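Local coordinates for DUF5751 domain-containing protein (Sulfolobus tokodaii, PDB 2RBG), which is of unknown function but adopts a compact alpha/beta fold built on a five-stranded parallel sheet, as a member of the DUF5751 family, at residues Leu7-Val12 against Asp88-Tyr93; Phe41-Tyr46 against Leu69-Glu74. All coordinates share one frame; numbering follows the deposited sequence.

Overall arrangement
Both contacts belong to one parallel sheet, whose strands run in the order 64-70, 35-41, 6-11, 89-94 and 117-121. Contact 1 joins strands 6-11 and 89-94, whereas contact 2 lies at the C-terminal ends of strands 35-41 and 64-70; the centre of contact 1 lies about 3 Å from the centre of the chain, that of contact 2 about 12 Å. Their centres are about 15 Å apart. They meet where strands 6-11 and 35-41 adjoin: Phe41 N lies 3.0 Å from Ile10 O, a probable hydrogen bond. In sequence, the two segments of contact 2 fall between those of contact 1. No ligand or active site has been assigned to this protein.

Contact 1: residues Leu7-Val12 against Asp88-Tyr93; sequences LTLISV and DGLLVY
Leu90 reaches the neighbouring strand through one methyl group, CD1, which packs 3.9 Å from CD2 of Leu7 and also touches CD1 of Leu9, 4.1 Å away. Leu7 and Leu90 lie side by side and point the same way, because CG of each is anti to its own backbone N (chi1 173° and 176°). Leu9 has its CG anti to the carbonyl carbon instead, and its side chain runs obliquely to that of Leu90. Val92 shares this face and packs on Met102 and Val106 of helix 99-107.

The strands carrying them are adjacent and parallel, with axes 4.8 Å apart and inclined by 11°. They are two inner strands of a parallel sheet of order 3-2-1-4-5 with helices on both faces, a Rossmann-like topology. Five backbone hydrogen bonds alternate along the pair, from Leu7 N to Gly89 O at one end to Ser11 N to Tyr93 O at the other. The carbonyl oxygens of Leu7, Leu9, Leu91 and Tyr93 each also receive a CA-H...O contact.

Thr8, Ile10, Leu91 and Tyr93 occupy the other face, beneath helix 17-31. The Tyr93 ring is met at its edge, near its plane, by CG2 of Thr8, 3.9 Å from CE2, and by the carbonyl oxygen of Leu9, 3.6 Å from CD2. Closer to the backbone, CB of Tyr93 packs 4.0 Å from CG1 of Ile10. Thr8 turns its two branches to different neighbours: while CG2 meets the ring, OG1 lies 3.7 Å from CD1 of Leu91. Both hydroxyls on this face have partners beyond the strand pair: Thr8 OG1 hydrogen-bonds Thr36 OG1, and Tyr93 OH bonds Asp27 OD2 on helix 17-31.

Contact 2: residues Phe41-Tyr46 against Leu69-Glu74; sequences FTEIQY and LWKKNE
Residues 41-46 and 69-74 make a partly buried contact where two adjacent parallel strands end and the backbone passes into loops, Phe41 pairing with Trp70 in a parallel bridge. Thr42 N donates to Trp70 O (2.9 Å), a bond well off straight (134° at the hydrogen), with the donor tilted from the carbonyl plane.

The aromatic side chains form an offset pair with little overlap: the Phe41 ring and the five-membered ring of Trp70 have centroids 5.3 Å apart and planes at 29°. Their closest atoms are CE1 of Phe41 and CD1 of Trp70 (3.7 Å). Phe41 also meets Phe78 of helix 75-82 edge-to-face. An alanine at Phe41 would probably open a gap beside the indole and take from Phe78 its edge-to-face contact.

Leu69 spreads its two methyls over the outgoing loop. CD2 packs against Ile44 O (3.4 Å) and near Tyr46 N, while CD1 touches CD1 of Tyr46, whose side chain crosses at about a right angle. Thr42 OG1 accepts from Ile44 N (3.1 Å), an ST turn that bends this loop. The Glu43 bend at chi2 (-57°) brings CD toward Lys71, crossed at about a right angle, and OE1 touches CG and CD of Lys71; OE2 takes a weak, long bond from Lys72 N. Lys71 N is held by Glu74 OE1 (2.9 Å).

Trp70 NE1 hydrogen-bonds Asn39 OD1 on strand 35-41, Phe41 packs on Met102 and Ile105 of helix 99-107, and Ile44 and Leu69 meet Leu49 of helix 46-52, while helix 75-82 packs on Trp70 through Ile77 and Asn81.

Contact 1: residues Leu7-Val12 against Asp88-Tyr93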
loop_
_atom_site.group_PDB
_atom_site.type_symbol
_atom_site.label_atom_id
_atom_site.label_comp_id
_atom_site.label_asym_id
_atom_site.label_seq_id
_atom_site.Cartn_x
_atom_site.Cartn_y
_atom_site.Cartn_z
ATOM N N LEU A 7 -12.011 -0.170 -13.142
ATOM C CA LEU A 7 -12.483 -1.494 -12.758
ATOM C C LEU A 7 -12.066 -1.652 -11.300
ATOM O O LEU A 7 -10.875 -1.644 -10.991
ATOM C CB LEU A 7 -11.811 -2.594 -13.582
ATOM C CG LEU A 7 -12.130 -4.020 -13.109
ATOM C CD1 LEU A 7 -13.618 -4.304 -13.281
ATOM C CD2 LEU A 7 -11.300 -5.024 -13.898
ATOM N N THR A 8 -13.043 -1.772 -10.408
ATOM C CA THR A 8 -12.758 -1.933 -8.987
ATOM C C THR A 8 -13.129 -3.339 -8.543
ATOM O O THR A 8 -14.262 -3.782 -8.736
ATOM C CB THR A 8 -13.540 -0.904 -8.138
ATOM O OG1 THR A 8 -13.046 0.415 -8.413
ATOM C CG2 THR A 8 -13.370 -1.192 -6.650
ATOM N N LEU A 9 -12.158 -4.041 -7.967
ATOM C CA LEU A 9 -12.373 -5.395 -7.486
ATOM C C LEU A 9 -12.158 -5.407 -5.981
ATOM O O LEU A 9 -11.168 -4.867 -5.486
ATOM C CB LEU A 9 -11.381 -6.360 -8.142
ATOM C CG LEU A 9 -11.279 -6.308 -9.667
ATOM C CD1 LEU A 9 -10.269 -7.348 -10.141
ATOM C CD2 LEU A 9 -12.643 -6.562 -10.287
ATOM N N ILE A 10 -13.085 -6.019 -5.254
ATOM C CA ILE A 10 -12.961 -6.094 -3.807
ATOM C C ILE A 10 -13.500 -7.390 -3.232
ATOM O O ILE A 10 -14.550 -7.884 -3.640
ATOM C CB ILE A 10 -13.678 -4.908 -3.107
ATOM C CG1 ILE A 10 -13.604 -5.080 -1.584
ATOM C CG2 ILE A 10 -15.137 -4.830 -3.568
ATOM C CD1 ILE A 10 -14.041 -3.841 -0.795
ATOM N N SER A 11 -12.749 -7.945 -2.289
ATOM C CA SER A 11 -13.151 -9.157 -1.601
ATOM C C SER A 11 -12.701 -9.008 -0.153
ATOM O O SER A 11 -11.514 -9.103 0.152
ATOM C CB SER A 11 -12.502 -10.390 -2.227
ATOM O OG SER A 11 -12.990 -11.566 -1.606
ATOM N N VAL A 12 -13.660 -8.744 0.727
ATOM C CA VAL A 12 -13.385 -8.576 2.148
ATOM C C VAL A 12 -14.519 -9.175 2.963
ATOM O O VAL A 12 -15.587 -9.471 2.428
ATOM C CB VAL A 12 -13.267 -7.080 2.543
ATOM C CG1 VAL A 12 -12.077 -6.445 1.844
ATOM C CG2 VAL A 12 -14.556 -6.342 2.192
ATOM N N ASP A 88 -10.485 1.155 -18.037
ATOM C CA ASP A 88 -9.123 1.586 -18.351
ATOM C C ASP A 88 -8.173 1.699 -17.163
ATOM O O ASP A 88 -6.972 1.912 -17.342
ATOM C CB ASP A 88 -9.151 2.927 -19.083
ATOM C CG ASP A 88 -10.079 3.930 -18.426
ATOM O OD1 ASP A 88 -10.300 3.834 -17.199
ATOM O OD2 ASP A 88 -10.576 4.823 -19.141
ATOM N N GLY A 89 -8.711 1.583 -15.957
ATOM C CA GLY A 89 -7.883 1.660 -14.764
ATOM C C GLY A 89 -8.281 0.522 -13.849
ATOM O O GLY A 89 -9.376 -0.021 -13.994
ATOM N N LEU A 90 -7.416 0.166 -12.903
ATOM C CA LEU A 90 -7.709 -0.938 -11.996
ATOM C C LEU A 90 -7.437 -0.632 -10.527
ATOM O O LEU A 90 -6.393 -0.080 -10.185
ATOM C CB LEU A 90 -6.885 -2.163 -12.400
ATOM C CG LEU A 90 -6.976 -3.399 -11.504
ATOM C CD1 LEU A 90 -8.379 -3.986 -11.577
ATOM C CD2 LEU A 90 -5.949 -4.430 -11.948
ATOM N N LEU A 91 -8.386 -1.003 -9.672
ATOM C CA LEU A 91 -8.264 -0.838 -8.224
ATOM C C LEU A 91 -8.540 -2.206 -7.612
ATOM O O LEU A 91 -9.517 -2.867 -7.976
ATOM C CB LEU A 91 -9.272 0.187 -7.697
ATOM C CG LEU A 91 -8.983 1.649 -8.055
ATOM C CD1 LEU A 91 -10.139 2.531 -7.595
ATOM C CD2 LEU A 91 -7.678 2.089 -7.390
ATOM N N VAL A 92 -7.681 -2.632 -6.691
ATOM C CA VAL A 92 -7.829 -3.940 -6.056
ATOM C C VAL A 92 -7.825 -3.848 -4.533
ATOM O O VAL A 92 -6.940 -3.222 -3.949
ATOM C CB VAL A 92 -6.686 -4.889 -6.496
ATOM C CG1 VAL A 92 -6.778 -6.206 -5.744
ATOM C CG2 VAL A 92 -6.759 -5.126 -8.001
ATOM N N TYR A 93 -8.806 -4.487 -3.899
ATOM C CA TYR A 93 -8.913 -4.480 -2.438
ATOM C C TYR A 93 -9.267 -5.842 -1.858
ATOM O O TYR A 93 -10.110 -6.560 -2.398
ATOM C CB TYR A 93 -9.995 -3.501 -1.984
ATOM C CG TYR A 93 -9.853 -2.113 -2.542
ATOM C CD1 TYR A 93 -9.117 -1.138 -1.868
ATOM C CD2 TYR A 93 -10.444 -1.775 -3.757
ATOM C CE1 TYR A 93 -8.976 0.142 -2.395
ATOM C CE2 TYR A 93 -10.309 -0.509 -4.289
ATOM C CZ TYR A 93 -9.575 0.448 -3.606
ATOM O OH TYR A 93 -9.454 1.708 -4.141
#

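Contact 2: residues Phe41-Tyr46 against Leu69-Glu74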
loop_
_atom_site.group_PDB
_atom_site.type_symbol
_atom_site.label_atom_id
_atom_site.label_comp_id
_atom_site.label_asym_id
_atom_site.label_seq_id
_atom_site.Cartn_x
_atom_site.Cartn_y
_atom_site.Cartn_z
ATOM N N PHE A 41 -16.798 -9.666 -4.492
ATOM C CA PHE A 41 -16.839 -11.115 -4.363
ATOM C C PHE A 41 -17.200 -11.395 -2.913
ATOM O O PHE A 41 -16.362 -11.315 -2.016
ATOM C CB PHE A 41 -15.476 -11.672 -4.761
ATOM C CG PHE A 41 -15.096 -11.321 -6.171
ATOM C CD1 PHE A 41 -15.596 -12.057 -7.244
ATOM C CD2 PHE A 41 -14.320 -10.195 -6.435
ATOM C CE1 PHE A 41 -15.336 -11.673 -8.557
ATOM C CE2 PHE A 41 -14.053 -9.802 -7.746
ATOM C CZ PHE A 41 -14.565 -10.544 -8.810
ATOM N N THR A 42 -18.478 -11.702 -2.702
ATOM C CA THR A 42 -19.005 -11.929 -1.365
ATOM C C THR A 42 -20.230 -12.834 -1.419
ATOM O O THR A 42 -20.770 -13.095 -2.490
ATOM C CB THR A 42 -19.420 -10.573 -0.745
ATOM O OG1 THR A 42 -19.961 -10.772 0.564
ATOM C CG2 THR A 42 -20.468 -9.896 -1.624
ATOM N N GLU A 43 -20.667 -13.304 -0.255
ATOM C CA GLU A 43 -21.847 -14.159 -0.170
ATOM C C GLU A 43 -23.039 -13.330 0.300
ATOM O O GLU A 43 -24.164 -13.822 0.378
ATOM C CB GLU A 43 -21.600 -15.312 0.808
ATOM C CG GLU A 43 -20.447 -16.228 0.420
ATOM C CD GLU A 43 -20.623 -16.842 -0.958
ATOM O OE1 GLU A 43 -21.703 -17.413 -1.217
ATOM O OE2 GLU A 43 -19.683 -16.757 -1.779
ATOM N N ILE A 44 -22.781 -12.061 0.605
ATOM C CA ILE A 44 -23.815 -11.148 1.079
ATOM C C ILE A 44 -24.740 -10.717 -0.065
ATOM O O ILE A 44 -24.348 -10.751 -1.231
ATOM C CB ILE A 44 -23.157 -9.903 1.726
ATOM C CG1 ILE A 44 -24.026 -9.378 2.867
ATOM C CG2 ILE A 44 -22.929 -8.821 0.679
ATOM C CD1 ILE A 44 -23.354 -8.283 3.673
ATOM N N GLN A 45 -25.968 -10.320 0.267
ATOM C CA GLN A 45 -26.932 -9.884 -0.744
ATOM C C GLN A 45 -26.798 -8.399 -1.062
ATOM O O GLN A 45 -26.352 -7.613 -0.226
ATOM C CB GLN A 45 -28.361 -10.183 -0.282
ATOM C CG GLN A 45 -28.729 -11.657 -0.300
ATOM C CD GLN A 45 -28.767 -12.230 -1.705
ATOM O OE1 GLN A 45 -29.514 -11.753 -2.559
ATOM N NE2 GLN A 45 -27.962 -13.258 -1.949
ATOM N N TYR A 46 -27.200 -8.028 -2.273
ATOM C CA TYR A 46 -27.123 -6.650 -2.743
ATOM C C TYR A 46 -27.668 -5.633 -1.743
ATOM O O TYR A 46 -26.961 -4.716 -1.332
ATOM C CB TYR A 46 -27.884 -6.501 -4.062
ATOM C CG TYR A 46 -27.603 -5.203 -4.786
ATOM C CD1 TYR A 46 -26.464 -5.060 -5.578
ATOM C CD2 TYR A 46 -28.459 -4.110 -4.662
ATOM C CE1 TYR A 46 -26.182 -3.862 -6.229
ATOM C CE2 TYR A 46 -28.184 -2.902 -5.308
ATOM C CZ TYR A 46 -27.043 -2.788 -6.089
ATOM O OH TYR A 46 -26.756 -1.601 -6.726
ATOM N N LEU A 69 -22.265 -8.123 -7.571
ATOM C CA LEU A 69 -21.838 -9.028 -6.514
ATOM C C LEU A 69 -21.687 -10.424 -7.099
ATOM O O LEU A 69 -22.535 -10.879 -7.871
ATOM C CB LEU A 69 -22.855 -9.049 -5.368
ATOM C CG LEU A 69 -22.813 -7.870 -4.391
ATOM C CD1 LEU A 69 -23.062 -6.567 -5.134
ATOM C CD2 LEU A 69 -23.857 -8.075 -3.305
ATOM N N TRP A 70 -20.595 -11.089 -6.738
ATOM C CA TRP A 70 -20.312 -12.428 -7.225
ATOM C C TRP A 70 -19.943 -13.377 -6.102
ATOM O O TRP A 70 -19.133 -13.044 -5.241
ATOM C CB TRP A 70 -19.137 -12.412 -8.204
ATOM C CG TRP A 70 -19.253 -11.415 -9.295
ATOM C CD1 TRP A 70 -18.600 -10.216 -9.390
ATOM C CD2 TRP A 70 -20.064 -11.529 -10.462
ATOM N NE1 TRP A 70 -18.958 -9.578 -10.557
ATOM C CE2 TRP A 70 -19.855 -10.363 -11.232
ATOM C CE3 TRP A 70 -20.950 -12.505 -10.934
ATOM C CZ2 TRP A 70 -20.502 -10.149 -12.453
ATOM C CZ3 TRP A 70 -21.593 -12.290 -12.150
ATOM C CH2 TRP A 70 -21.364 -11.121 -12.894
ATOM N N LYS A 71 -20.542 -14.562 -6.102
ATOM C CA LYS A 71 -20.176 -15.550 -5.106
ATOM C C LYS A 71 -18.848 -16.047 -5.665
ATOM O O LYS A 71 -18.624 -15.975 -6.872
ATOM C CB LYS A 71 -21.204 -16.679 -5.059
ATOM C CG LYS A 71 -22.548 -16.249 -4.497
ATOM C CD LYS A 71 -23.501 -17.428 -4.380
ATOM C CE LYS A 71 -24.800 -17.017 -3.706
ATOM N NZ LYS A 71 -25.490 -15.927 -4.450
ATOM N N LYS A 72 -17.960 -16.534 -4.806
ATOM C CA LYS A 72 -16.660 -16.996 -5.276
ATOM C C LYS A 72 -16.743 -18.001 -6.425
ATOM O O LYS A 72 -15.833 -18.088 -7.248
ATOM C CB LYS A 72 -15.863 -17.574 -4.104
ATOM C CG LYS A 72 -15.547 -16.527 -3.042
ATOM C CD LYS A 72 -14.742 -17.093 -1.887
ATOM C CE LYS A 72 -14.461 -16.017 -0.850
ATOM N NZ LYS A 72 -13.695 -16.542 0.312
ATOM N N ASN A 73 -17.843 -18.742 -6.493
ATOM C CA ASN A 73 -18.028 -19.732 -7.548
ATOM C C ASN A 73 -18.504 -19.103 -8.861
ATOM O O ASN A 73 -18.630 -19.789 -9.875
ATOM C CB ASN A 73 -19.033 -20.795 -7.092
ATOM C CG ASN A 73 -20.419 -20.223 -6.852
ATOM O OD1 ASN A 73 -21.092 -19.785 -7.785
ATOM N ND2 ASN A 73 -20.853 -20.224 -5.595
ATOM N N GLU A 74 -18.760 -17.798 -8.841
ATOM C CA GLU A 74 -19.230 -17.099 -10.036
ATOM C C GLU A 74 -18.147 -16.237 -10.676
ATOM O O GLU A 74 -18.429 -15.430 -11.566
ATOM C CB GLU A 74 -20.439 -16.226 -9.692
ATOM C CG GLU A 74 -21.607 -16.994 -9.092
ATOM C CD GLU A 74 -22.778 -16.094 -8.748
ATOM O OE1 GLU A 74 -22.554 -15.041 -8.115
ATOM O OE2 GLU A 74 -23.924 -16.440 -9.100
#